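Local coordinates for adhesion G-protein coupled receptor G6 (Danio rerio, PDB 6V55) that acts as an adhesion G-protein coupled receptor linked to myelination, whose calcium-binding extracellular region probably takes part in cell adhesion and in the control of signalling, at residues S97-Q102 with Y470-P475; R479-T484 with G502-I507; N23-S28 with V93-D98. All coordinates share one frame; numbering follows the deposited sequence.

Interaction 1 (S97-Q102 with Y470-P475); sequences SDFSVQ and YVPCFP. With CA (calcium ion), chain C.
Phe99 carries this buried contact between loop 97-102 and the end of strand 468-472 with the residues that follow it. Its CG sits in the crowded position between the backbone N and the carbonyl carbon (chi1 47°), and CB points toward 470-475. Phe99 CB already lies 4.0 Å from Phe474 CE1. Further out, Phe99 CG and CD1 are each 3.5 Å from Phe474 CD1, which stands over the centre of the Phe99 ring. The pair is T-shaped: the Phe474 edge meets the Phe99 face, with planes at 82° and centroids 4.8 Å apart. Phe99 CE1 reaches Pro475 CA at 3.6 Å. On the other flank, Phe99 CE2 meets Pro472 CG at 4.0 Å. At the tip, Phe99 CZ comes 3.5 Å from Cys473 O. The peptide bond before Pro475 is cis, and Pro475 CB lies over one face of the Phe474 ring. Ile527 of helix 517-527 touches both Phe474 and Pro475.

The 97-102 loop belongs to the CUB domain and holds its calcium. Strand 468-472 is an edge strand of a small disulfide-linked antiparallel sheet, probably the hormone-receptor domain known in this family. The ion is bound by Asp98 OD2 at 2.5 Å, by the carbonyl oxygens of Ser100 and Val101, and by a water. Glu53 and Asp61 complete the site. The Asp98 carboxylate also faces the second domain: its OD1 lies 3.3 Å from Pro472 CG and forms a salt bridge with Lys477. The weak bond from Ser100 N to Asp98 OD2 stays within the calcium loop.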
loop_
_atom_site.group_PDB
_atom_site.type_symbol
_atom_site.label_atom_id
_atom_site.label_comp_id
_atom_site.label_asym_id
_atom_site.label_seq_id
_atom_site.Cartn_x
_atom_site.Cartn_y
_atom_site.Cartn_z
ATOM N N SER A 97 -1.027 0.581 -8.068
ATOM C CA SER A 97 -0.399 1.368 -9.117
ATOM C C SER A 97 -1.323 1.306 -10.319
ATOM O O SER A 97 -2.098 0.359 -10.457
ATOM C CB SER A 97 0.979 0.828 -9.510
ATOM O OG SER A 97 0.880 -0.565 -9.780
ATOM N N ASP A 98 -1.245 2.301 -11.198
ATOM C CA ASP A 98 -2.118 2.226 -12.354
ATOM C C ASP A 98 -1.314 1.646 -13.517
ATOM O O ASP A 98 -0.328 0.947 -13.282
ATOM C CB ASP A 98 -2.789 3.579 -12.653
ATOM C CG ASP A 98 -1.809 4.745 -12.875
ATOM O OD1 ASP A 98 -2.289 5.899 -12.891
ATOM O OD2 ASP A 98 -0.597 4.580 -13.083
ATOM N N PHE A 99 -1.700 1.956 -14.762
ATOM C CA PHE A 99 -1.176 1.324 -15.975
ATOM C C PHE A 99 0.127 1.926 -16.487
ATOM O O PHE A 99 0.728 1.330 -17.382
ATOM C CB PHE A 99 -2.212 1.384 -17.115
ATOM C CG PHE A 99 -2.855 2.745 -17.302
ATOM C CD1 PHE A 99 -2.268 3.700 -18.137
ATOM C CD2 PHE A 99 -4.049 3.068 -16.662
ATOM C CE1 PHE A 99 -2.844 4.960 -18.307
ATOM C CE2 PHE A 99 -4.621 4.322 -16.824
ATOM C CZ PHE A 99 -4.009 5.269 -17.655
ATOM N N SER A 100 0.571 3.081 -15.988
ATOM C CA SER A 100 1.741 3.723 -16.584
ATOM C C SER A 100 2.423 4.602 -15.544
ATOM O O SER A 100 1.807 4.986 -14.556
ATOM C CB SER A 100 1.358 4.579 -17.787
ATOM O OG SER A 100 0.778 5.779 -17.308
ATOM N N VAL A 101 3.699 4.949 -15.816
ATOM C CA VAL A 101 4.616 5.738 -14.974
ATOM C C VAL A 101 4.865 5.074 -13.624
ATOM O O VAL A 101 4.046 5.174 -12.707
ATOM C CB VAL A 101 4.137 7.196 -14.760
ATOM C CG1 VAL A 101 5.183 8.010 -14.042
ATOM C CG2 VAL A 101 3.746 7.845 -16.082
ATOM N N GLN A 102 6.027 4.446 -13.467
ATOM C CA GLN A 102 6.375 3.752 -12.235
ATOM C C GLN A 102 7.610 4.379 -11.611
ATOM O O GLN A 102 8.545 4.774 -12.314
ATOM C CB GLN A 102 6.618 2.277 -12.504
ATOM C CG GLN A 102 5.330 1.546 -12.737
ATOM C CD GLN A 102 4.961 1.486 -14.181
ATOM O OE1 GLN A 102 5.803 1.190 -15.021
ATOM N NE2 GLN A 102 3.702 1.791 -14.494
ATOM N N TYR A 470 -11.901 9.694 -8.891
ATOM C CA TYR A 470 -11.325 10.066 -10.177
ATOM C C TYR A 470 -10.154 9.148 -10.465
ATOM O O TYR A 470 -9.339 8.887 -9.573
ATOM C CB TYR A 470 -10.873 11.526 -10.185
ATOM C CG TYR A 470 -12.015 12.485 -9.985
ATOM C CD1 TYR A 470 -12.401 12.876 -8.704
ATOM C CD2 TYR A 470 -12.719 12.988 -11.074
ATOM C CE1 TYR A 470 -13.461 13.726 -8.505
ATOM C CE2 TYR A 470 -13.777 13.861 -10.890
ATOM C CZ TYR A 470 -14.135 14.225 -9.597
ATOM O OH TYR A 470 -15.184 15.086 -9.380
ATOM N N VAL A 471 -10.091 8.631 -11.689
ATOM C CA VAL A 471 -8.978 7.804 -12.149
ATOM C C VAL A 471 -8.461 8.417 -13.454
ATOM O O VAL A 471 -9.153 9.241 -14.078
ATOM C CB VAL A 471 -9.398 6.326 -12.340
ATOM C CG1 VAL A 471 -9.881 5.694 -11.033
ATOM C CG2 VAL A 471 -10.406 6.225 -13.421
ATOM N N PRO A 472 -7.230 8.073 -13.870
ATOM C CA PRO A 472 -6.736 8.571 -15.159
ATOM C C PRO A 472 -7.419 7.953 -16.363
ATOM O O PRO A 472 -7.799 6.777 -16.362
ATOM C CB PRO A 472 -5.256 8.178 -15.138
ATOM C CG PRO A 472 -5.133 7.166 -14.072
ATOM C CD PRO A 472 -6.083 7.640 -13.049
ATOM N N CYS A 473 -7.545 8.773 -17.410
ATOM C CA CYS A 473 -8.036 8.291 -18.688
ATOM C C CYS A 473 -6.987 7.370 -19.299
ATOM O O CYS A 473 -5.811 7.734 -19.389
ATOM C CB CYS A 473 -8.329 9.463 -19.630
ATOM S SG CYS A 473 -9.808 10.426 -19.250
ATOM N N PHE A 474 -7.401 6.163 -19.672
ATOM C CA PHE A 474 -6.496 5.228 -20.324
ATOM C C PHE A 474 -6.385 5.580 -21.801
ATOM O O PHE A 474 -7.408 5.713 -22.466
ATOM C CB PHE A 474 -6.998 3.794 -20.165
ATOM C CG PHE A 474 -6.086 2.773 -20.767
ATOM C CD1 PHE A 474 -4.909 2.429 -20.118
ATOM C CD2 PHE A 474 -6.374 2.188 -21.998
ATOM C CE1 PHE A 474 -4.052 1.481 -20.653
ATOM C CE2 PHE A 474 -5.502 1.251 -22.561
ATOM C CZ PHE A 474 -4.340 0.900 -21.880
ATOM N N PRO A 475 -5.175 5.704 -22.360
ATOM C CA PRO A 475 -3.847 5.614 -21.740
ATOM C C PRO A 475 -3.039 6.913 -21.659
ATOM O O PRO A 475 -1.862 6.844 -21.302
ATOM C CB PRO A 475 -3.119 4.659 -22.664
ATOM C CG PRO A 475 -3.633 5.086 -24.012
ATOM C CD PRO A 475 -5.073 5.557 -23.821
HETATM CA CA CA C . 1.719 4.417 -12.164
HETATM O O HOH W 1 1.958 1.893 -12.515
#

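Interaction 2 (R479-T484 with G502-I507); sequences RNASRT and GNCTNI. With NAG (2-acetamido-2-deoxy-beta-D-glucopyranose), chain K; NAG (2-acetamido-2-deoxy-beta-D-glucopyranose), chain N; NAG (2-acetamido-2-deoxy-beta-D-glucopyranose), chain F.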
loop_
_atom_site.group_PDB
_atom_site.type_symbol
_atom_site.label_atom_id
_atom_site.label_comp_id
_atom_site.label_asym_id
_atom_site.label_seq_id
_atom_site.Cartn_x
_atom_site.Cartn_y
_atom_site.Cartn_z
ATOM N N ARG A 479 -6.629 13.895 -18.958
ATOM C CA ARG A 479 -7.827 14.225 -18.189
ATOM C C ARG A 479 -8.270 12.998 -17.386
ATOM O O ARG A 479 -7.644 11.932 -17.445
ATOM C CB ARG A 479 -8.959 14.758 -19.092
ATOM C CG ARG A 479 -8.519 15.715 -20.205
ATOM C CD ARG A 479 -9.687 16.400 -20.898
ATOM N NE ARG A 479 -10.156 17.601 -20.199
ATOM C CZ ARG A 479 -11.074 18.439 -20.687
ATOM N NH1 ARG A 479 -11.630 18.208 -21.875
ATOM N NH2 ARG A 479 -11.443 19.506 -19.986
ATOM N N ASN A 480 -9.343 13.167 -16.605
ATOM C CA ASN A 480 -9.862 12.156 -15.692
ATOM C C ASN A 480 -11.178 11.555 -16.172
ATOM O O ASN A 480 -11.932 12.156 -16.946
ATOM C CB ASN A 480 -10.153 12.727 -14.305
ATOM C CG ASN A 480 -8.997 13.446 -13.694
ATOM O OD1 ASN A 480 -7.841 13.077 -13.884
ATOM N ND2 ASN A 480 -9.321 14.498 -12.919
ATOM N N ALA A 481 -11.475 10.372 -15.644
ATOM C CA ALA A 481 -12.810 9.797 -15.631
ATOM C C ALA A 481 -13.308 9.824 -14.197
ATOM O O ALA A 481 -12.519 9.994 -13.268
ATOM C CB ALA A 481 -12.809 8.361 -16.160
ATOM N N SER A 482 -14.619 9.663 -14.008
ATOM C CA SER A 482 -15.190 9.699 -12.663
ATOM C C SER A 482 -16.320 8.690 -12.528
ATOM O O SER A 482 -16.973 8.339 -13.510
ATOM C CB SER A 482 -15.702 11.090 -12.279
ATOM O OG SER A 482 -16.949 11.334 -12.898
ATOM N N ARG A 483 -16.517 8.209 -11.294
ATOM C CA ARG A 483 -17.578 7.267 -10.930
ATOM C C ARG A 483 -18.040 7.571 -9.513
ATOM O O ARG A 483 -17.220 7.858 -8.636
ATOM C CB ARG A 483 -17.121 5.804 -11.007
ATOM C CG ARG A 483 -18.215 4.827 -11.375
ATOM C CD ARG A 483 -17.716 3.388 -11.407
ATOM N NE ARG A 483 -18.726 2.443 -11.889
ATOM C CZ ARG A 483 -18.598 1.115 -11.810
ATOM N NH1 ARG A 483 -17.512 0.584 -11.251
ATOM N NH2 ARG A 483 -19.554 0.316 -12.280
ATOM N N THR A 484 -19.354 7.505 -9.286
ATOM C CA THR A 484 -19.945 7.857 -7.998
ATOM C C THR A 484 -20.577 6.629 -7.358
ATOM O O THR A 484 -21.295 5.873 -8.025
ATOM C CB THR A 484 -20.984 8.973 -8.157
ATOM O OG1 THR A 484 -20.380 10.077 -8.834
ATOM C CG2 THR A 484 -21.482 9.468 -6.795
ATOM N N GLY A 502 -16.429 10.761 -20.417
ATOM C CA GLY A 502 -16.665 11.698 -21.503
ATOM C C GLY A 502 -15.476 12.558 -21.888
ATOM O O GLY A 502 -15.412 13.014 -23.035
ATOM N N ASN A 503 -14.529 12.780 -20.968
ATOM C CA ASN A 503 -13.314 13.529 -21.261
ATOM C C ASN A 503 -12.152 12.623 -21.691
ATOM O O ASN A 503 -11.022 13.104 -21.840
ATOM C CB ASN A 503 -12.908 14.371 -20.041
ATOM C CG ASN A 503 -13.960 15.417 -19.654
ATOM O OD1 ASN A 503 -14.992 15.550 -20.311
ATOM N ND2 ASN A 503 -13.691 16.163 -18.581
ATOM N N CYS A 504 -12.404 11.335 -21.916
ATOM C CA CYS A 504 -11.342 10.369 -22.158
ATOM C C CYS A 504 -11.231 10.033 -23.642
ATOM O O CYS A 504 -12.221 10.044 -24.385
ATOM C CB CYS A 504 -11.582 9.075 -21.366
ATOM S SG CYS A 504 -11.413 9.145 -19.570
ATOM N N THR A 505 -10.010 9.677 -24.051
ATOM C CA THR A 505 -9.687 9.282 -25.412
ATOM C C THR A 505 -9.221 7.830 -25.443
ATOM O O THR A 505 -8.631 7.331 -24.488
ATOM C CB THR A 505 -8.588 10.176 -26.000
ATOM O OG1 THR A 505 -7.479 10.190 -25.098
ATOM C CG2 THR A 505 -9.082 11.597 -26.198
ATOM N N ASN A 506 -9.471 7.167 -26.579
ATOM C CA ASN A 506 -8.952 5.841 -26.904
ATOM C C ASN A 506 -7.436 5.900 -27.087
ATOM O O ASN A 506 -6.831 6.969 -27.149
ATOM C CB ASN A 506 -9.531 5.331 -28.234
ATOM C CG ASN A 506 -11.006 4.935 -28.185
ATOM O OD1 ASN A 506 -11.476 4.328 -27.224
ATOM N ND2 ASN A 506 -11.741 5.274 -29.267
ATOM N N ILE A 507 -6.820 4.722 -27.249
ATOM C CA ILE A 507 -5.505 4.628 -27.899
ATOM C C ILE A 507 -5.560 5.212 -29.307
ATOM O O ILE A 507 -4.707 6.021 -29.699
ATOM C CB ILE A 507 -5.029 3.160 -27.943
ATOM C CG1 ILE A 507 -4.794 2.608 -26.538
ATOM C CG2 ILE A 507 -3.757 2.993 -28.790
ATOM C CD1 ILE A 507 -4.596 1.109 -26.522
HETATM C C1 NAG K . -14.579 17.187 -18.076
HETATM C C2 NAG K . -14.745 17.015 -16.553
HETATM C C3 NAG K . -15.633 18.133 -15.965
HETATM C C4 NAG K . -15.110 19.513 -16.361
HETATM C C5 NAG K . -14.978 19.608 -17.889
HETATM C C6 NAG K . -14.402 20.926 -18.375
HETATM C C7 NAG K . -14.594 14.819 -15.482
HETATM C C8 NAG K . -15.250 13.490 -15.266
HETATM N N2 NAG K . -15.271 15.695 -16.237
HETATM O O3 NAG K . -15.664 18.036 -14.542
HETATM O O4 NAG K . -15.951 20.547 -15.851
HETATM O O5 NAG K . -14.118 18.555 -18.376
HETATM O O6 NAG K . -12.980 20.945 -18.402
HETATM O O7 NAG K . -13.501 15.095 -14.983
HETATM C C1 NAG N . -8.475 15.400 -12.164
HETATM C C2 NAG N . -8.733 16.873 -12.536
HETATM C C3 NAG N . -7.932 17.816 -11.615
HETATM C C4 NAG N . -8.138 17.499 -10.133
HETATM C C5 NAG N . -7.938 16.008 -9.832
HETATM C C6 NAG N . -8.353 15.645 -8.420
HETATM C C7 NAG N . -9.297 17.010 -14.930
HETATM C C8 NAG N . -8.785 17.323 -16.306
HETATM N N2 NAG N . -8.410 17.127 -13.934
HETATM O O3 NAG N . -8.341 19.160 -11.860
HETATM O O4 NAG N . -7.235 18.262 -9.331
HETATM O O5 NAG N . -8.730 15.201 -10.724
HETATM O O6 NAG N . -8.381 14.243 -8.192
HETATM O O7 NAG N . -10.460 16.648 -14.732
HETATM C C1 NAG F . -13.147 4.992 -29.529
HETATM C C2 NAG F . -13.969 6.181 -30.149
HETATM C C3 NAG F . -15.305 5.682 -30.758
HETATM C C4 NAG F . -15.105 4.491 -31.688
HETATM C C5 NAG F . -14.450 3.368 -30.895
HETATM C C6 NAG F . -14.226 2.103 -31.700
HETATM C C7 NAG F . -14.463 8.493 -29.377
HETATM C C8 NAG F . -14.728 9.360 -28.175
HETATM N N2 NAG F . -14.228 7.194 -29.129
HETATM O O3 NAG F . -15.973 6.726 -31.462
HETATM O O4 NAG F . -16.345 4.051 -32.242
HETATM O O5 NAG F . -13.161 3.823 -30.451
HETATM O O6 NAG F . -15.400 1.697 -32.394
HETATM O O7 NAG F . -14.466 8.949 -30.517
#
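Arg479, just before strand 480-488, packs here on the glycosylated Asn503 of loop 502-507. Asn480 beside it is glycosylated too, and Asn506 further along the loop carries the chain F sugar. Asn480 and Asn503 lie in the sequons Asn480-Ala481-Ser482 and Asn503-Cys504-Thr505. The strand is the central one of a small three-stranded antiparallel sheet, probably that of the hormone-receptor domain. Asn503 is the most covered residue. Its CG is anti to the carbonyl carbon, beside the backbone N. With chi2 at -2°, OD1 is eclipsed with CA, so ND2 is anti to CA, and it is bonded to C1 of the chain K sugar.

Arg479 starts with the same choice, CG beside its own backbone N. Its chain runs straight through chi2 and then bends at chi3 (84°). The aliphatic part crosses Asn503 obliquely, and Arg479 CD lies 3.9 Å from Asn503 CB. The bend lays the guanidinium over the Asn503 amide. The two planes are stacked 19° apart, with Asn503 ND2 4.0 Å above the guanidinium plane and over its centre. Arg479 NH2 comes 2.6 Å from O6 of the chain K sugar, so charge and glycan are closely apposed. The chain N sugar is attached to Asn480 ND2, and Asn480 CB points away from 502-507. The acetyl C8 of the chain N sugar lies at the guanidinium edge and 3.7 Å from Arg479 CA. The acetyl C8 of the chain K sugar lies 3.6 Å from Ser482 OG. Glycan atoms thus pack along 479-482.

Further in, Cys504 puts SG anti to its carbonyl carbon. That sulfur is disulfide-bonded to Cys473, and Cys504 SG lies 3.8 Å from Ala481 CB.

Interaction 3 (N23-S28 with V93-D98); sequences NDYPPS and VFFNSD. With CA (calcium ion), chain C; NAG (2-acetamido-2-deoxy-beta-D-glucopyranose), chain E.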
loop_
_atom_site.group_PDB
_atom_site.type_symbol
_atom_site.label_atom_id
_atom_site.label_comp_id
_atom_site.label_asym_id
_atom_site.label_seq_id
_atom_site.Cartn_x
_atom_site.Cartn_y
_atom_site.Cartn_z
ATOM N N ASN A 23 14.269 -1.720 -7.622
ATOM C CA ASN A 23 13.899 -1.290 -8.967
ATOM C C ASN A 23 12.437 -0.852 -8.939
ATOM O O ASN A 23 11.779 -0.876 -7.895
ATOM C CB ASN A 23 14.127 -2.401 -9.993
ATOM C CG ASN A 23 15.479 -3.088 -9.834
ATOM O OD1 ASN A 23 15.544 -4.289 -9.540
ATOM N ND2 ASN A 23 16.564 -2.339 -10.053
ATOM N N ASP A 24 11.895 -0.466 -10.089
ATOM C CA ASP A 24 10.545 0.068 -10.106
ATOM C C ASP A 24 9.512 -1.041 -9.953
ATOM O O ASP A 24 9.710 -2.179 -10.401
ATOM C CB ASP A 24 10.248 0.829 -11.399
ATOM C CG ASP A 24 11.138 2.049 -11.610
ATOM O OD1 ASP A 24 11.087 2.544 -12.757
ATOM O OD2 ASP A 24 11.858 2.518 -10.679
ATOM N N TYR A 25 8.393 -0.688 -9.315
ATOM C CA TYR A 25 7.275 -1.602 -9.190
ATOM C C TYR A 25 6.636 -1.837 -10.559
ATOM O O TYR A 25 6.837 -1.047 -11.485
ATOM C CB TYR A 25 6.259 -1.064 -8.179
ATOM C CG TYR A 25 5.847 0.392 -8.256
ATOM C CD1 TYR A 25 4.928 0.834 -9.199
ATOM C CD2 TYR A 25 6.305 1.299 -7.318
ATOM C CE1 TYR A 25 4.526 2.163 -9.242
ATOM C CE2 TYR A 25 5.914 2.625 -7.344
ATOM C CZ TYR A 25 5.013 3.047 -8.307
ATOM O OH TYR A 25 4.606 4.366 -8.343
ATOM N N PRO A 26 5.925 -2.948 -10.747
ATOM C CA PRO A 26 5.223 -3.136 -12.014
ATOM C C PRO A 26 3.964 -2.288 -12.025
ATOM O O PRO A 26 3.533 -1.805 -10.966
ATOM C CB PRO A 26 4.923 -4.648 -12.026
ATOM C CG PRO A 26 5.860 -5.240 -10.991
ATOM C CD PRO A 26 5.925 -4.196 -9.953
ATOM N N PRO A 27 3.367 -2.032 -13.188
ATOM C CA PRO A 27 2.045 -1.401 -13.202
ATOM C C PRO A 27 0.963 -2.343 -12.683
ATOM O O PRO A 27 1.181 -3.551 -12.526
ATOM C CB PRO A 27 1.809 -1.085 -14.682
ATOM C CG PRO A 27 3.051 -1.367 -15.392
ATOM C CD PRO A 27 3.871 -2.262 -14.552
ATOM N N SER A 28 -0.213 -1.746 -12.404
ATOM C CA SER A 28 -1.473 -2.442 -12.105
ATOM C C SER A 28 -1.386 -3.391 -10.911
ATOM O O SER A 28 -1.996 -4.461 -10.886
ATOM C CB SER A 28 -1.985 -3.162 -13.334
ATOM O OG SER A 28 -1.739 -2.338 -14.445
ATOM N N VAL A 93 -1.558 -2.309 5.230
ATOM C CA VAL A 93 -0.890 -1.431 4.267
ATOM C C VAL A 93 -1.275 -1.876 2.861
ATOM O O VAL A 93 -0.948 -2.995 2.451
ATOM C CB VAL A 93 0.637 -1.465 4.421
ATOM C CG1 VAL A 93 1.300 -0.637 3.325
ATOM C CG2 VAL A 93 1.051 -0.956 5.773
ATOM N N PHE A 94 -1.928 -0.997 2.109
ATOM C CA PHE A 94 -2.308 -1.289 0.736
ATOM C C PHE A 94 -1.426 -0.525 -0.228
ATOM O O PHE A 94 -0.847 0.501 0.125
ATOM C CB PHE A 94 -3.758 -0.917 0.469
ATOM C CG PHE A 94 -4.719 -1.659 1.321
ATOM C CD1 PHE A 94 -5.131 -2.929 0.959
ATOM C CD2 PHE A 94 -5.191 -1.096 2.501
ATOM C CE1 PHE A 94 -6.007 -3.619 1.750
ATOM C CE2 PHE A 94 -6.070 -1.782 3.293
ATOM C CZ PHE A 94 -6.481 -3.049 2.917
ATOM N N PHE A 95 -1.333 -1.031 -1.455
ATOM C CA PHE A 95 -0.606 -0.338 -2.509
ATOM C C PHE A 95 -1.269 -0.671 -3.833
ATOM O O PHE A 95 -1.521 -1.845 -4.125
ATOM C CB PHE A 95 0.871 -0.733 -2.519
ATOM C CG PHE A 95 1.636 -0.274 -3.749
ATOM C CD1 PHE A 95 1.687 1.073 -4.117
ATOM C CD2 PHE A 95 2.333 -1.197 -4.524
ATOM C CE1 PHE A 95 2.419 1.489 -5.247
ATOM C CE2 PHE A 95 3.073 -0.787 -5.645
ATOM C CZ PHE A 95 3.113 0.559 -6.009
ATOM N N ASN A 96 -1.567 0.367 -4.620
ATOM C CA ASN A 96 -2.165 0.232 -5.946
ATOM C C ASN A 96 -1.429 1.136 -6.928
ATOM O O ASN A 96 -1.196 2.315 -6.634
ATOM C CB ASN A 96 -3.643 0.585 -5.905
ATOM C CG ASN A 96 -4.428 -0.376 -5.068
ATOM O OD1 ASN A 96 -4.616 -1.540 -5.445
ATOM N ND2 ASN A 96 -4.891 0.088 -3.917
ATOM N N SER A 97 -1.027 0.581 -8.068
ATOM C CA SER A 97 -0.399 1.368 -9.117
ATOM C C SER A 97 -1.323 1.306 -10.319
ATOM O O SER A 97 -2.098 0.359 -10.457
ATOM C CB SER A 97 0.979 0.828 -9.510
ATOM O OG SER A 97 0.880 -0.565 -9.780
ATOM N N ASP A 98 -1.245 2.301 -11.198
ATOM C CA ASP A 98 -2.118 2.226 -12.354
ATOM C C ASP A 98 -1.314 1.646 -13.517
ATOM O O ASP A 98 -0.328 0.947 -13.282
ATOM C CB ASP A 98 -2.789 3.579 -12.653
ATOM C CG ASP A 98 -1.809 4.745 -12.875
ATOM O OD1 ASP A 98 -2.289 5.899 -12.891
ATOM O OD2 ASP A 98 -0.597 4.580 -13.083
HETATM CA CA CA C . 1.719 4.417 -12.164
HETATM C C1 NAG E . -6.749 -7.616 3.523
HETATM C C2 NAG E . -8.281 -7.606 3.314
HETATM C C3 NAG E . -9.004 -7.994 4.612
HETATM C C4 NAG E . -8.524 -9.347 5.121
HETATM C C5 NAG E . -7.006 -9.317 5.324
HETATM C C6 NAG E . -6.450 -10.674 5.672
HETATM C C7 NAG E . -8.764 -5.968 1.543
HETATM C C8 NAG E . -9.393 -4.641 1.228
HETATM N N2 NAG E . -8.777 -6.327 2.830
HETATM O O3 NAG E . -10.416 -8.027 4.407
HETATM O O4 NAG E . -9.184 -9.665 6.345
HETATM O O5 NAG E . -6.338 -8.909 4.113
HETATM O O6 NAG E . -6.144 -11.416 4.499
HETATM O O7 NAG E . -8.262 -6.679 0.672
HETATM O O HOH W 1 1.958 1.893 -12.515
#
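Ser28 N donates to Asp98 O at 2.8 Å, with an N-H...O angle of 152°. The donor lies above the carbonyl plane, 49° out of it, rather than on a lone pair. Asp98 O accepts a second bond, 2.6 Å from the water that binds the calcium. Two donors thus satisfy this carbonyl. Ser97 OG is also used twice. It donates to Pro26 O at 3.2 Å, in the carbonyl plane and on a lone pair, and it is hydrogen-bonded to Gln29 N.

These bonds tie the loop between strands 13-17 and 30-36 to the residues just after strand 90-96, within the beta-sandwich of the CUB domain. Beside them Tyr25 and Phe95 form a T-shaped pair. Phe95 CZ stands 3.4 Å above the Tyr25 plane, over its centre, and the planes are 73° apart. Tyr25 CE1 also touches Ser97 CB at 3.8 Å. The Tyr25 hydroxyl is hydrogen-bonded to Asp61 OD2, a calcium ligand, so Tyr25 is a second-shell residue of the metal site. An alanine here would remove the ring face that Phe95 CZ packs on and the hydroxyl bonded to Asp61 OD2, and would probably loosen both the packing and the positioning of that ligand. Next to the Ser28 N bond, Ser28 CA makes a CA-H...O contact with Ser97 O at 3.3 Å.

Overall arrangement
Interactions 1 and 3 share Ser97 and Asp98, and their centres are 11 Å apart. Both touch the calcium ion and the same water. Gln102 joins them directly, its CG lying 3.3 Å from Tyr25 O. Interaction 3 is internal to the CUB domain, whereas interaction 1 carries the calcium loop onto 470-475. Interaction 2, 11 Å from interaction 1 between centres, continues into the small sheet. There the Cys473-Cys504 disulfide and a probable hydrogen bond between Val471 O and Ala481 N (3.0 Å) join the two. Interactions 2 and 3 do not touch: their nearest atoms are about 9 Å apart.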